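Local coordinates for Exo-beta-1,3-galactanase (Bifidobacterium bifidum, PDB 5FLW), which probably releases galactose from the non-reducing ends of beta-1,3-linked galactans, as a putative exo-beta-1,3-galactanase of glycoside hydrolase family 43, at residues 100-105 / 135-140; 106-111 / 126-131; 161-166 / 173-178. One frame throughout, in Å; residues are numbered along the deposited sequence.

Contact 1: residues 100-105 / 135-140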
ATOM      1  N   HIS A 100       9.941   0.023   1.062  1.00  9.63           N
ATOM      2  CA  HIS A 100      10.632  -1.249   1.235  1.00 10.59           C
ATOM      3  C   HIS A 100      11.966  -1.137   0.488  1.00  9.39           C
ATOM      4  O   HIS A 100      11.987  -1.128  -0.752  1.00  9.84           O
ATOM      5  CB  HIS A 100       9.753  -2.406   0.740  1.00 10.04           C
ATOM      6  CG  HIS A 100      10.474  -3.731   0.603  1.00 11.99           C
ATOM      7  ND1 HIS A 100       9.947  -4.779  -0.136  1.00 10.98           N
ATOM      8  CD2 HIS A 100      11.654  -4.186   1.109  1.00 12.13           C
ATOM      9  CE1 HIS A 100      10.780  -5.808  -0.090  1.00 10.95           C
ATOM     10  NE2 HIS A 100      11.822  -5.478   0.657  1.00 11.08           N
ATOM     11  N   ALA A 101      13.072  -0.993   1.242  1.00 10.07           N
ATOM     12  CA  ALA A 101      14.399  -0.950   0.648  1.00 10.01           C
ATOM     13  C   ALA A 101      14.922  -2.383   0.553  1.00 10.10           C
ATOM     14  O   ALA A 101      14.938  -3.114   1.555  1.00 10.07           O
ATOM     15  CB  ALA A 101      15.350  -0.077   1.482  1.00 11.09           C
ATOM     16  N   GLU A 102      15.350  -2.775  -0.647  1.00 10.79           N
ATOM     17  CA  GLU A 102      15.644  -4.171  -0.926  1.00 10.48           C
ATOM     18  C   GLU A 102      16.869  -4.238  -1.835  1.00 12.41           C
ATOM     19  O   GLU A 102      17.265  -3.233  -2.426  1.00 11.40           O
ATOM     20  CB  GLU A 102      14.427  -4.872  -1.573  1.00 12.05           C
ATOM     21  CG  GLU A 102      14.499  -6.395  -1.558  1.00 10.00           C
ATOM     22  CD  GLU A 102      14.871  -6.923  -0.188  1.00 11.47           C
ATOM     23  OE1 GLU A 102      13.971  -7.077   0.696  1.00 11.84           O
ATOM     24  OE2 GLU A 102      16.071  -7.162   0.005  1.00 12.91           O
ATOM     25  N   THR A 103      17.473  -5.427  -1.927  1.00 12.06           N
ATOM     26  CA  THR A 103      18.572  -5.689  -2.854  1.00 14.44           C
ATOM     27  C   THR A 103      18.135  -6.770  -3.845  1.00 13.69           C
ATOM     28  O   THR A 103      17.177  -7.506  -3.573  1.00 14.11           O
ATOM     29  CB  THR A 103      19.842  -6.147  -2.097  1.00 15.63           C
ATOM     30  OG1 THR A 103      19.544  -7.275  -1.263  1.00 15.34           O
ATOM     31  CG2 THR A 103      20.419  -5.026  -1.212  1.00 13.71           C
ATOM     32  N   PRO A 104      18.800  -6.888  -5.011  1.00 14.60           N
ATOM     33  CA  PRO A 104      18.380  -7.917  -5.990  1.00 17.40           C
ATOM     34  C   PRO A 104      18.429  -9.343  -5.452  1.00 17.07           C
ATOM     35  O   PRO A 104      17.651 -10.194  -5.909  1.00 20.31           O
ATOM     36  CB  PRO A 104      19.349  -7.706  -7.161  1.00 18.22           C
ATOM     37  CG  PRO A 104      19.711  -6.245  -7.059  1.00 20.66           C
ATOM     38  CD  PRO A 104      19.829  -5.995  -5.584  1.00 16.76           C
ATOM     39  N   ASP A 105      19.320  -9.627  -4.494  1.00 14.73           N
ATOM     40  CA  ASP A 105      19.365 -10.946  -3.864  1.00 17.00           C
ATOM     41  C   ASP A 105      18.258 -11.132  -2.831  1.00 21.12           C
ATOM     42  O   ASP A 105      18.077 -12.254  -2.327  1.00 19.32           O
ATOM     43  CB  ASP A 105      20.714 -11.141  -3.169  1.00 16.16           C
ATOM     44  CG  ASP A 105      20.874 -10.213  -1.953  1.00 19.66           C
ATOM     45  OD1 ASP A 105      20.453 -10.565  -0.822  1.00 21.85           O
ATOM     46  OD2 ASP A 105      21.375  -9.089  -2.135  1.00 35.05           O
ATOM     47  N   LEU A 135      13.241  -9.156   9.351  1.00 10.27           N
ATOM     48  CA  LEU A 135      12.905  -8.874   7.962  1.00 10.37           C
ATOM     49  C   LEU A 135      11.692  -7.966   7.860  1.00  9.19           C
ATOM     50  O   LEU A 135      10.678  -8.184   8.526  1.00 11.24           O
ATOM     51  CB  LEU A 135      12.540 -10.175   7.258  1.00 12.21           C
ATOM     52  CG  LEU A 135      13.597 -11.269   7.181  1.00 14.39           C
ATOM     53  CD1 LEU A 135      12.985 -12.620   6.742  1.00 15.52           C
ATOM     54  CD2 LEU A 135      14.759 -10.822   6.256  1.00 12.45           C
ATOM     55  N   SER A 136      11.773  -6.967   6.984  1.00  9.59           N
ATOM     56  CA  SER A 136      10.621  -6.165   6.571  1.00 10.59           C
ATOM     57  C   SER A 136      10.599  -6.106   5.042  1.00 12.84           C
ATOM     58  O   SER A 136      11.578  -5.667   4.419  1.00 11.69           O
ATOM     59  CB  SER A 136      10.700  -4.751   7.158  1.00 11.32           C
ATOM     60  OG  SER A 136       9.583  -3.973   6.746  1.00 12.66           O
ATOM     61  N   ARG A 137       9.517  -6.588   4.432  1.00 10.71           N
ATOM     62  CA  ARG A 137       9.363  -6.504   2.977  1.00  8.68           C
ATOM     63  C   ARG A 137       8.143  -5.652   2.619  1.00 11.43           C
ATOM     64  O   ARG A 137       8.201  -4.435   2.808  1.00 10.90           O
ATOM     65  CB  ARG A 137       9.444  -7.891   2.350  1.00 11.05           C
ATOM     66  CG  ARG A 137      10.863  -8.473   2.528  1.00 13.35           C
ATOM     67  CD  ARG A 137      11.080  -9.640   1.607  1.00 15.13           C
ATOM     68  NE  ARG A 137      12.416 -10.228   1.671  1.00 17.93           N
ATOM     69  CZ  ARG A 137      12.712 -11.214   2.498  1.00 15.52           C
ATOM     70  NH1 ARG A 137      11.753 -11.644   3.326  1.00 19.61           N
ATOM     71  NH2 ARG A 137      13.923 -11.781   2.501  1.00 13.00           N
ATOM     72  N   ASP A 138       7.022  -6.231   2.172  1.00 10.51           N
ATOM     73  CA  ASP A 138       5.867  -5.385   1.840  1.00 10.71           C
ATOM     74  C   ASP A 138       5.440  -4.562   3.049  1.00  9.58           C
ATOM     75  O   ASP A 138       5.449  -5.050   4.186  1.00 11.70           O
ATOM     76  CB  ASP A 138       4.663  -6.232   1.446  1.00 10.05           C
ATOM     77  CG  ASP A 138       4.760  -6.785   0.042  1.00 12.30           C
ATOM     78  OD1 ASP A 138       5.799  -6.592  -0.659  1.00 10.67           O
ATOM     79  OD2 ASP A 138       3.788  -7.469  -0.334  1.00 12.18           O
ATOM     80  N   ILE A 139       5.079  -3.299   2.801  1.00  9.67           N
ATOM     81  CA  ILE A 139       4.630  -2.397   3.848  1.00  9.56           C
ATOM     82  C   ILE A 139       3.322  -1.724   3.437  1.00 11.00           C
ATOM     83  O   ILE A 139       2.996  -1.602   2.249  1.00 11.90           O
ATOM     84  CB  ILE A 139       5.667  -1.307   4.229  1.00 12.01           C
ATOM     85  CG1 ILE A 139       6.025  -0.477   2.989  1.00 11.01           C
ATOM     86  CG2 ILE A 139       6.912  -1.914   4.920  1.00  9.97           C
ATOM     87  CD1 ILE A 139       6.632   0.873   3.329  1.00 10.97           C
ATOM     88  N   GLY A 140       2.579  -1.278   4.468  1.00 10.83           N
ATOM     89  CA  GLY A 140       1.483  -0.343   4.312  1.00 12.60           C
ATOM     90  C   GLY A 140       1.468   0.584   5.514  1.00 10.73           C
ATOM     91  O   GLY A 140       2.251   0.405   6.443  1.00 11.91           O
TER
HETATM   92  O   HOH W   1       7.557  -4.692  -1.334  1.00 12.67           O

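Contact 2: residues 106-111 / 126-131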
ATOM      1  N   TYR A 106      17.523 -10.063  -2.505  1.00 14.64           N
ATOM      2  CA  TYR A 106      16.349 -10.132  -1.645  1.00 14.47           C
ATOM      3  C   TYR A 106      16.624 -10.446  -0.180  1.00 17.63           C
ATOM      4  O   TYR A 106      15.686 -10.768   0.564  1.00 23.13           O
ATOM      5  CB  TYR A 106      15.284 -11.059  -2.222  1.00 19.27           C
ATOM      6  CG  TYR A 106      14.253 -10.259  -2.931  1.00 22.71           C
ATOM      7  CD1 TYR A 106      14.438  -9.813  -4.236  1.00 23.89           C
ATOM      8  CD2 TYR A 106      13.083  -9.901  -2.245  1.00 24.20           C
ATOM      9  CE1 TYR A 106      13.459  -9.054  -4.843  1.00 31.83           C
ATOM     10  CE2 TYR A 106      12.124  -9.141  -2.817  1.00 24.03           C
ATOM     11  CZ  TYR A 106      12.301  -8.714  -4.110  1.00 47.81           C
ATOM     12  OH  TYR A 106      11.291  -7.960  -4.673  1.00 72.37           O
ATOM     13  N   GLY A 107      17.857 -10.270   0.272  1.00 17.28           N
ATOM     14  CA  GLY A 107      18.249 -10.495   1.643  1.00 15.48           C
ATOM     15  C   GLY A 107      18.255  -9.281   2.537  1.00 15.20           C
ATOM     16  O   GLY A 107      18.507  -9.434   3.738  1.00 17.76           O
ATOM     17  N   TYR A 108      17.991  -8.080   2.016  1.00 11.22           N
ATOM     18  CA  TYR A 108      18.156  -6.879   2.841  1.00 10.86           C
ATOM     19  C   TYR A 108      16.942  -6.576   3.715  1.00 13.06           C
ATOM     20  O   TYR A 108      17.077  -6.364   4.933  1.00 12.39           O
ATOM     21  CB  TYR A 108      18.503  -5.686   1.973  1.00 10.92           C
ATOM     22  CG  TYR A 108      18.919  -4.426   2.729  1.00 11.85           C
ATOM     23  CD1 TYR A 108      20.017  -4.436   3.608  1.00 13.16           C
ATOM     24  CD2 TYR A 108      18.258  -3.197   2.509  1.00 10.40           C
ATOM     25  CE1 TYR A 108      20.437  -3.254   4.261  1.00 12.59           C
ATOM     26  CE2 TYR A 108      18.668  -2.013   3.158  1.00 10.23           C
ATOM     27  CZ  TYR A 108      19.759  -2.060   4.034  1.00 12.18           C
ATOM     28  OH  TYR A 108      20.208  -0.925   4.694  1.00 13.37           O
ATOM     29  N   ALA A 109      15.769  -6.461   3.090  1.00 10.41           N
ATOM     30  CA  ALA A 109      14.492  -6.434   3.794  1.00 10.34           C
ATOM     31  C   ALA A 109      14.454  -5.349   4.890  1.00 11.04           C
ATOM     32  O   ALA A 109      14.254  -5.628   6.081  1.00 11.87           O
ATOM     33  CB  ALA A 109      14.161  -7.830   4.325  1.00 11.43           C
ATOM     34  N   HIS A 110      14.616  -4.090   4.471  1.00  9.05           N
ATOM     35  CA  HIS A 110      14.549  -2.955   5.390  1.00  9.67           C
ATOM     36  C   HIS A 110      13.390  -2.022   5.026  1.00 10.35           C
ATOM     37  O   HIS A 110      12.804  -2.101   3.938  1.00 10.70           O
ATOM     38  CB  HIS A 110      15.826  -2.106   5.322  1.00  8.60           C
ATOM     39  CG  HIS A 110      16.954  -2.598   6.182  1.00  8.96           C
ATOM     40  ND1 HIS A 110      17.442  -3.885   6.107  1.00 11.18           N
ATOM     41  CD2 HIS A 110      17.731  -1.950   7.084  1.00 10.05           C
ATOM     42  CE1 HIS A 110      18.461  -4.013   6.943  1.00 13.09           C
ATOM     43  NE2 HIS A 110      18.643  -2.861   7.562  1.00 10.35           N
ATOM     44  N   ILE A 111      13.098  -1.098   5.954  1.00 10.21           N
ATOM     45  CA  ILE A 111      12.250   0.066   5.698  1.00 10.32           C
ATOM     46  C   ILE A 111      13.176   1.263   5.495  1.00 11.58           C
ATOM     47  O   ILE A 111      14.047   1.523   6.334  1.00 12.09           O
ATOM     48  CB  ILE A 111      11.310   0.345   6.892  1.00 11.06           C
ATOM     49  CG1 ILE A 111      10.383  -0.857   7.175  1.00 13.60           C
ATOM     50  CG2 ILE A 111      10.500   1.633   6.664  1.00 10.78           C
ATOM     51  CD1 ILE A 111       9.685  -0.865   8.543  1.00 11.06           C
ATOM     52  N   GLN A 126      16.701   9.592   4.516  1.00 11.45           N
ATOM     53  CA  GLN A 126      17.407   9.638   5.800  1.00 11.10           C
ATOM     54  C   GLN A 126      17.969   8.291   6.250  1.00 13.83           C
ATOM     55  O   GLN A 126      19.186   8.089   6.195  1.00 15.86           O
ATOM     56  CB  GLN A 126      16.557  10.312   6.884  1.00 10.15           C
ATOM     57  CG  GLN A 126      16.252  11.747   6.502  1.00 11.36           C
ATOM     58  CD  GLN A 126      15.733  12.605   7.636  1.00 14.01           C
ATOM     59  OE1 GLN A 126      15.117  12.121   8.579  1.00 13.71           O
ATOM     60  NE2 GLN A 126      15.947  13.910   7.513  1.00 17.52           N
ATOM     61  N   THR A 127      17.131   7.355   6.673  1.00 10.67           N
ATOM     62  CA  THR A 127      17.593   6.139   7.333  1.00 10.44           C
ATOM     63  C   THR A 127      17.076   4.891   6.610  1.00 10.64           C
ATOM     64  O   THR A 127      16.102   4.931   5.840  1.00 10.05           O
ATOM     65  CB  THR A 127      17.043   6.068   8.794  1.00 13.01           C
ATOM     66  OG1 THR A 127      15.607   6.199   8.769  1.00 10.52           O
ATOM     67  CG2 THR A 127      17.679   7.131   9.721  1.00 10.17           C
ATOM     68  N   THR A 128      17.714   3.754   6.899  1.00 10.59           N
ATOM     69  CA  THR A 128      17.045   2.466   6.764  1.00  9.44           C
ATOM     70  C   THR A 128      16.963   1.874   8.165  1.00 11.73           C
ATOM     71  O   THR A 128      17.863   2.085   8.989  1.00 10.99           O
ATOM     72  CB  THR A 128      17.682   1.480   5.769  1.00 10.91           C
ATOM     73  OG1 THR A 128      18.931   1.024   6.294  1.00 11.28           O
ATOM     74  CG2 THR A 128      17.884   2.117   4.415  1.00 11.15           C
ATOM     75  N   ILE A 129      15.829   1.210   8.464  1.00 10.47           N
ATOM     76  CA  ILE A 129      15.567   0.699   9.799  1.00 11.85           C
ATOM     77  C   ILE A 129      14.938  -0.686   9.712  1.00 12.60           C
ATOM     78  O   ILE A 129      14.329  -1.063   8.704  1.00 11.48           O
ATOM     79  CB  ILE A 129      14.639   1.650  10.614  1.00 13.62           C
ATOM     80  CG1 ILE A 129      13.165   1.565  10.160  1.00 12.77           C
ATOM     81  CG2 ILE A 129      15.199   3.123  10.593  1.00 11.08           C
ATOM     82  CD1 ILE A 129      12.204   2.498  10.952  1.00 11.97           C
ATOM     83  N   THR A 130      15.079  -1.432  10.810  1.00 10.21           N
ATOM     84  CA  THR A 130      14.334  -2.664  11.059  1.00 10.94           C
ATOM     85  C   THR A 130      13.887  -2.618  12.515  1.00 12.33           C
ATOM     86  O   THR A 130      14.437  -1.862  13.312  1.00 11.18           O
ATOM     87  CB  THR A 130      15.175  -3.960  10.861  1.00 10.38           C
ATOM     88  OG1 THR A 130      16.046  -4.143  11.981  1.00 11.31           O
ATOM     89  CG2 THR A 130      16.010  -3.912   9.610  1.00 13.09           C
ATOM     90  N   TRP A 131      12.881  -3.434  12.858  1.00 11.71           N
ATOM     91  CA  TRP A 131      12.578  -3.723  14.261  1.00 11.19           C
ATOM     92  C   TRP A 131      13.392  -4.951  14.665  1.00 12.79           C
ATOM     93  O   TRP A 131      13.200  -6.033  14.103  1.00 12.39           O
ATOM     94  CB  TRP A 131      11.080  -3.977  14.450  1.00 12.58           C
ATOM     95  CG  TRP A 131      10.686  -4.272  15.873  1.00 14.07           C
ATOM     96  CD1 TRP A 131      10.369  -5.496  16.405  1.00 17.28           C
ATOM     97  CD2 TRP A 131      10.547  -3.323  16.948  1.00 14.12           C
ATOM     98  NE1 TRP A 131      10.036  -5.364  17.743  1.00 15.48           N
ATOM     99  CE2 TRP A 131      10.131  -4.039  18.096  1.00 16.18           C
ATOM    100  CE3 TRP A 131      10.718  -1.947  17.043  1.00 14.12           C
ATOM    101  CZ2 TRP A 131       9.900  -3.412  19.328  1.00 15.51           C
ATOM    102  CZ3 TRP A 131      10.493  -1.326  18.270  1.00 15.83           C
ATOM    103  CH2 TRP A 131      10.100  -2.058  19.394  1.00 15.04           C
TER

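Contact 3: residues 161-166 / 173-178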
ATOM      1  N   HIS A 161       3.505  -7.638  10.805  1.00 14.02           N
ATOM      2  CA  HIS A 161       3.468  -6.776  11.977  1.00 13.80           C
ATOM      3  C   HIS A 161       2.589  -5.560  11.728  1.00 13.10           C
ATOM      4  O   HIS A 161       2.509  -5.040  10.609  1.00 13.49           O
ATOM      5  CB  HIS A 161       4.858  -6.225  12.318  1.00 13.03           C
ATOM      6  CG  HIS A 161       5.881  -7.269  12.640  1.00 15.67           C
ATOM      7  ND1 HIS A 161       6.238  -7.592  13.931  1.00 16.43           N
ATOM      8  CD2 HIS A 161       6.645  -8.044  11.833  1.00 11.66           C
ATOM      9  CE1 HIS A 161       7.177  -8.525  13.907  1.00 15.13           C
ATOM     10  NE2 HIS A 161       7.432  -8.827  12.647  1.00 13.72           N
ATOM     11  N   ILE A 162       1.994  -5.068  12.807  1.00 14.78           N
ATOM     12  CA  ILE A 162       1.561  -3.681  12.933  1.00 12.30           C
ATOM     13  C   ILE A 162       2.547  -3.036  13.897  1.00 15.85           C
ATOM     14  O   ILE A 162       2.644  -3.449  15.061  1.00 14.75           O
ATOM     15  CB  ILE A 162       0.125  -3.566  13.474  1.00 14.10           C
ATOM     16  CG1 ILE A 162      -0.873  -4.298  12.551  1.00 13.35           C
ATOM     17  CG2 ILE A 162      -0.236  -2.093  13.675  1.00 13.77           C
ATOM     18  CD1 ILE A 162      -2.304  -4.342  13.050  1.00 14.90           C
ATOM     19  N   TYR A 163       3.323  -2.069  13.405  1.00 13.93           N
ATOM     20  CA  TYR A 163       4.313  -1.356  14.203  1.00 12.67           C
ATOM     21  C   TYR A 163       3.815   0.058  14.481  1.00 14.21           C
ATOM     22  O   TYR A 163       3.404   0.760  13.549  1.00 14.20           O
ATOM     23  CB  TYR A 163       5.608  -1.230  13.415  1.00 13.00           C
ATOM     24  CG  TYR A 163       6.426  -2.487  13.250  1.00 13.44           C
ATOM     25  CD1 TYR A 163       6.787  -3.272  14.359  1.00 13.38           C
ATOM     26  CD2 TYR A 163       6.910  -2.852  11.989  1.00 11.68           C
ATOM     27  CE1 TYR A 163       7.587  -4.412  14.193  1.00 14.24           C
ATOM     28  CE2 TYR A 163       7.688  -3.984  11.818  1.00  9.93           C
ATOM     29  CZ  TYR A 163       8.031  -4.748  12.914  1.00 11.43           C
ATOM     30  OH  TYR A 163       8.799  -5.863  12.736  1.00 12.43           O
ATOM     31  N   ARG A 164       3.880   0.492  15.737  1.00 13.25           N
ATOM     32  CA  ARG A 164       3.518   1.864  16.070  1.00 13.85           C
ATOM     33  C   ARG A 164       4.737   2.773  15.909  1.00 16.11           C
ATOM     34  O   ARG A 164       5.836   2.430  16.351  1.00 15.25           O
ATOM     35  CB  ARG A 164       2.936   1.986  17.478  1.00 16.46           C
ATOM     36  CG  ARG A 164       2.423   3.393  17.829  1.00 18.14           C
ATOM     37  CD  ARG A 164       1.582   3.400  19.088  1.00 20.87           C
ATOM     38  NE  ARG A 164       2.289   2.794  20.225  1.00 31.15           N
ATOM     39  CZ  ARG A 164       2.984   3.467  21.146  1.00 40.52           C
ATOM     40  NH1 ARG A 164       3.066   4.794  21.081  1.00 41.97           N
ATOM     41  NH2 ARG A 164       3.584   2.817  22.152  1.00 23.94           N
ATOM     42  N   LEU A 165       4.524   3.930  15.279  1.00 12.96           N
ATOM     43  CA  LEU A 165       5.588   4.892  15.059  1.00 14.12           C
ATOM     44  C   LEU A 165       5.753   5.793  16.280  1.00 17.01           C
ATOM     45  O   LEU A 165       4.790   6.067  17.021  1.00 14.93           O
ATOM     46  CB  LEU A 165       5.234   5.777  13.861  1.00 15.15           C
ATOM     47  CG  LEU A 165       5.154   5.054  12.512  1.00 14.60           C
ATOM     48  CD1 LEU A 165       4.357   5.871  11.476  1.00 16.32           C
ATOM     49  CD2 LEU A 165       6.558   4.783  11.994  1.00 15.09           C
ATOM     50  N   ALA A 166       6.979   6.302  16.445  1.00 15.39           N
ATOM     51  CA  ALA A 166       7.241   7.392  17.372  1.00 12.66           C
ATOM     52  C   ALA A 166       6.403   8.607  16.972  1.00 14.69           C
ATOM     53  O   ALA A 166       5.897   8.706  15.842  1.00 13.98           O
ATOM     54  CB  ALA A 166       8.721   7.766  17.302  1.00 13.74           C
ATOM     55  N   VAL A 173       8.369   2.246  17.661  1.00 14.79           N
ATOM     56  CA  VAL A 173       8.480   2.164  19.114  1.00 12.18           C
ATOM     57  C   VAL A 173       7.716   0.986  19.712  1.00 18.94           C
ATOM     58  O   VAL A 173       7.878   0.713  20.912  1.00 15.66           O
ATOM     59  CB  VAL A 173       8.087   3.492  19.822  1.00 16.36           C
ATOM     60  CG1 VAL A 173       8.947   4.683  19.331  1.00 17.58           C
ATOM     61  CG2 VAL A 173       6.602   3.791  19.681  1.00 17.32           C
ATOM     62  N   GLU A 174       6.908   0.262  18.930  1.00 16.42           N
ATOM     63  CA  GLU A 174       6.151  -0.845  19.497  1.00 14.98           C
ATOM     64  C   GLU A 174       5.780  -1.860  18.422  1.00 12.69           C
ATOM     65  O   GLU A 174       5.344  -1.490  17.330  1.00 14.49           O
ATOM     66  CB  GLU A 174       4.877  -0.366  20.207  1.00 13.91           C
ATOM     67  CG  GLU A 174       4.156  -1.478  20.938  1.00 17.27           C
ATOM     68  CD  GLU A 174       2.748  -1.111  21.335  1.00 16.65           C
ATOM     69  OE1 GLU A 174       2.390   0.086  21.240  1.00 20.42           O
ATOM     70  OE2 GLU A 174       1.999  -2.025  21.736  1.00 19.93           O
ATOM     71  N   ASP A 175       5.947  -3.138  18.754  1.00 13.66           N
ATOM     72  CA  ASP A 175       5.461  -4.244  17.913  1.00 15.03           C
ATOM     73  C   ASP A 175       4.038  -4.527  18.411  1.00 16.43           C
ATOM     74  O   ASP A 175       3.827  -5.243  19.391  1.00 17.16           O
ATOM     75  CB  ASP A 175       6.425  -5.430  18.011  1.00 15.61           C
ATOM     76  CG  ASP A 175       6.163  -6.535  16.989  1.00 20.46           C
ATOM     77  OD1 ASP A 175       5.367  -6.351  16.035  1.00 19.19           O
ATOM     78  OD2 ASP A 175       6.825  -7.586  17.119  1.00 16.50           O
ATOM     79  N   VAL A 176       3.062  -3.878  17.755  1.00 15.34           N
ATOM     80  CA  VAL A 176       1.676  -3.876  18.242  1.00 13.94           C
ATOM     81  C   VAL A 176       1.039  -5.250  18.062  1.00 16.37           C
ATOM     82  O   VAL A 176       0.310  -5.743  18.945  1.00 18.20           O
ATOM     83  CB  VAL A 176       0.860  -2.784  17.512  1.00 15.45           C
ATOM     84  CG1 VAL A 176      -0.633  -2.917  17.798  1.00 17.05           C
ATOM     85  CG2 VAL A 176       1.337  -1.416  17.891  1.00 15.04           C
ATOM     86  N   ALA A 177       1.278  -5.870  16.904  1.00 15.92           N
ATOM     87  CA  ALA A 177       0.711  -7.161  16.544  1.00 20.33           C
ATOM     88  C   ALA A 177       1.628  -7.805  15.516  1.00 17.83           C
ATOM     89  O   ALA A 177       2.354  -7.117  14.788  1.00 16.76           O
ATOM     90  CB  ALA A 177      -0.707  -7.024  15.953  1.00 18.77           C
ATOM     91  N   CYS A 178       1.600  -9.142  15.484  1.00 16.85           N
ATOM     92  CA  CYS A 178       2.313  -9.876  14.447  1.00 16.83           C
ATOM     93  C   CYS A 178       1.456 -11.096  14.128  1.00 17.82           C
ATOM     94  O   CYS A 178       1.361 -12.021  14.947  1.00 20.53           O
ATOM     95  CB  CYS A 178       3.721 -10.260  14.903  1.00 18.37           C
ATOM     96  SG  CYS A 178       4.686 -11.008  13.562  1.00 20.07           S
TER

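Contact 1: residues 100-105 / 135-140
The side chain of H100 lies flat along the backbone of R137, and the two side chains point the same way. CB starts close to the carbonyl of R137. CG comes nearest, with 3.2 Å between H100 CG and R137 O, and the carbonyl oxygen sits over a ring face without bonding to ND1. CG is anti to the backbone N (chi1 168°), which turns the imidazole onto the other segment. R137 CA stands over the centre of that face, 3.5 Å from the H100 ring centroid, as a CH-pi contact. H100 CD2 is 3.6 Å from S136 O, and H100 CE1 is 3.5 Å from R137 CB.

The setting is a five-bladed beta-propeller, the fold of family 43. Strand 95-102 belongs to one blade, and residues 135-140 lead into the first strand of the next.

Both ring nitrogens have partners in the ring plane. H100 ND1 is 2.7 Å from a water, which donates to D138 OD1. H100 NE2 donates to E102 OE1 at 2.7 Å and 163°. The same E102 OE1 makes a long salt bridge of 3.6 Å to R137 NE. R137 also uses NH2 to reach Y106 O. E102 OE2 accepts from the backbone N of T103, Y108 and A109, which holds the carboxylate in place. D138 OD2 accepts from S190 N, and D138 OD1 pairs with R83.

Contact 2: residues 106-111 / 126-131
A beta hairpin of strands 110-116 and 124-129 forms the outer edge of a propeller blade, and this contact lies at its open end. I111 and I129 are an antiparallel hydrogen-bonded pair. I111 N donates to I129 O at 3.0 Å, and I129 N returns the bond to I111 O at 2.8 Å. Both approach nearly along the C=O axis. Their side chains share one face of the sheet, where I111 CB meets I129 CG1 at 4.0 Å.

The polar side chains gather round H110. Its imidazole is held between two residues. The methyl CG2 of T130 sits over the centre of one face, 3.5 Å from the H110 ring centroid and 8° off the normal, a CH-pi contact. The Y108 ring lies against the opposite face, with CZ over the centre. In the ring plane, H110 ND1 donates to Y108 O at 2.8 Å, which fixes the rotation of the ring. Y108 has CG anti to its backbone N (chi1 -171°). This carries its hydroxyl across to T128, where Y108 OH and T128 OG1 share a hydrogen bond of 2.8 Å. T128 OG1 also lies 3.3 Å from H110 CD2.

An alanine in place of H110 would lose the bond to Y108 O and the surface between Y108 and T130, and would probably loosen both. Because ND1 acts as a donor, the imidazole must carry its proton there, whether neutral or charged.

Contact 3: residues 161-166 / 173-178
H161 and Y163 lie on the same face of the sheet, and their side chains are folded over each other. The Y163 ring has H161 CB above its centre. Y163 OH in turn stands over the H161 ring. The other face of the H161 imidazole receives the sulfur of C178, with C178 SG 3.6 Å from the ring centroid and close to the normal. C178 SG is anti to its backbone N, and this puts it there.

D175 comes to the edge of the same imidazole. H161 ND1 donates to D175 OD1 at 2.6 Å, almost straight and in the ring plane. The ring and carboxylate planes are turned 38° apart. H161 NE2 donates on the far side to D155 OD2. With a carboxylate at each nitrogen, the ring is likely to be drawn toward the charged form.

On the other face, R164 and E174 cross obliquely, with guanidinium and carboxylate planes 74° apart. The bend of R164 at chi3 (54°) turns the guanidinium side-on to one oxygen. R164 NE and R164 NH2 donate to E174 OE1 at 2.9 and 3.1 Å, a salt bridge in which one oxygen takes two bonds. V173 CG2 lies over a face of the guanidinium. E174 OE2 bonds to H224.

The backbones pair as an antiparallel hairpin with two classic bulges. V173 and E174 both face R164, and V176 and A177 both face I162. I162 O takes V176 N at 2.8 Å and, weakly, A177 N. Such a hairpin makes up the outer two strands of a four-stranded propeller blade.

How the contacts relate
From the N terminus, the chain reaches contact 1 at the end of strand 95-102 and runs straight into residues 106-111, which open contact 2. Contact 2 closes at 126-131 with the hairpin of strands 110-116 and 124-129. Contact 1 closes after it at 135-140, so contact 2 is nested inside the loop of contact 1. The two touch, with A101 N close to H110 O. Contact 3 follows in series, in the last two strands of the blade that begins with strand 139-143. Contact 1 thus joins two adjacent blades, while contacts 2 and 3 close the outer hairpin of each. W131 bridges contacts 2 and 3 by packing on Y163 and D175.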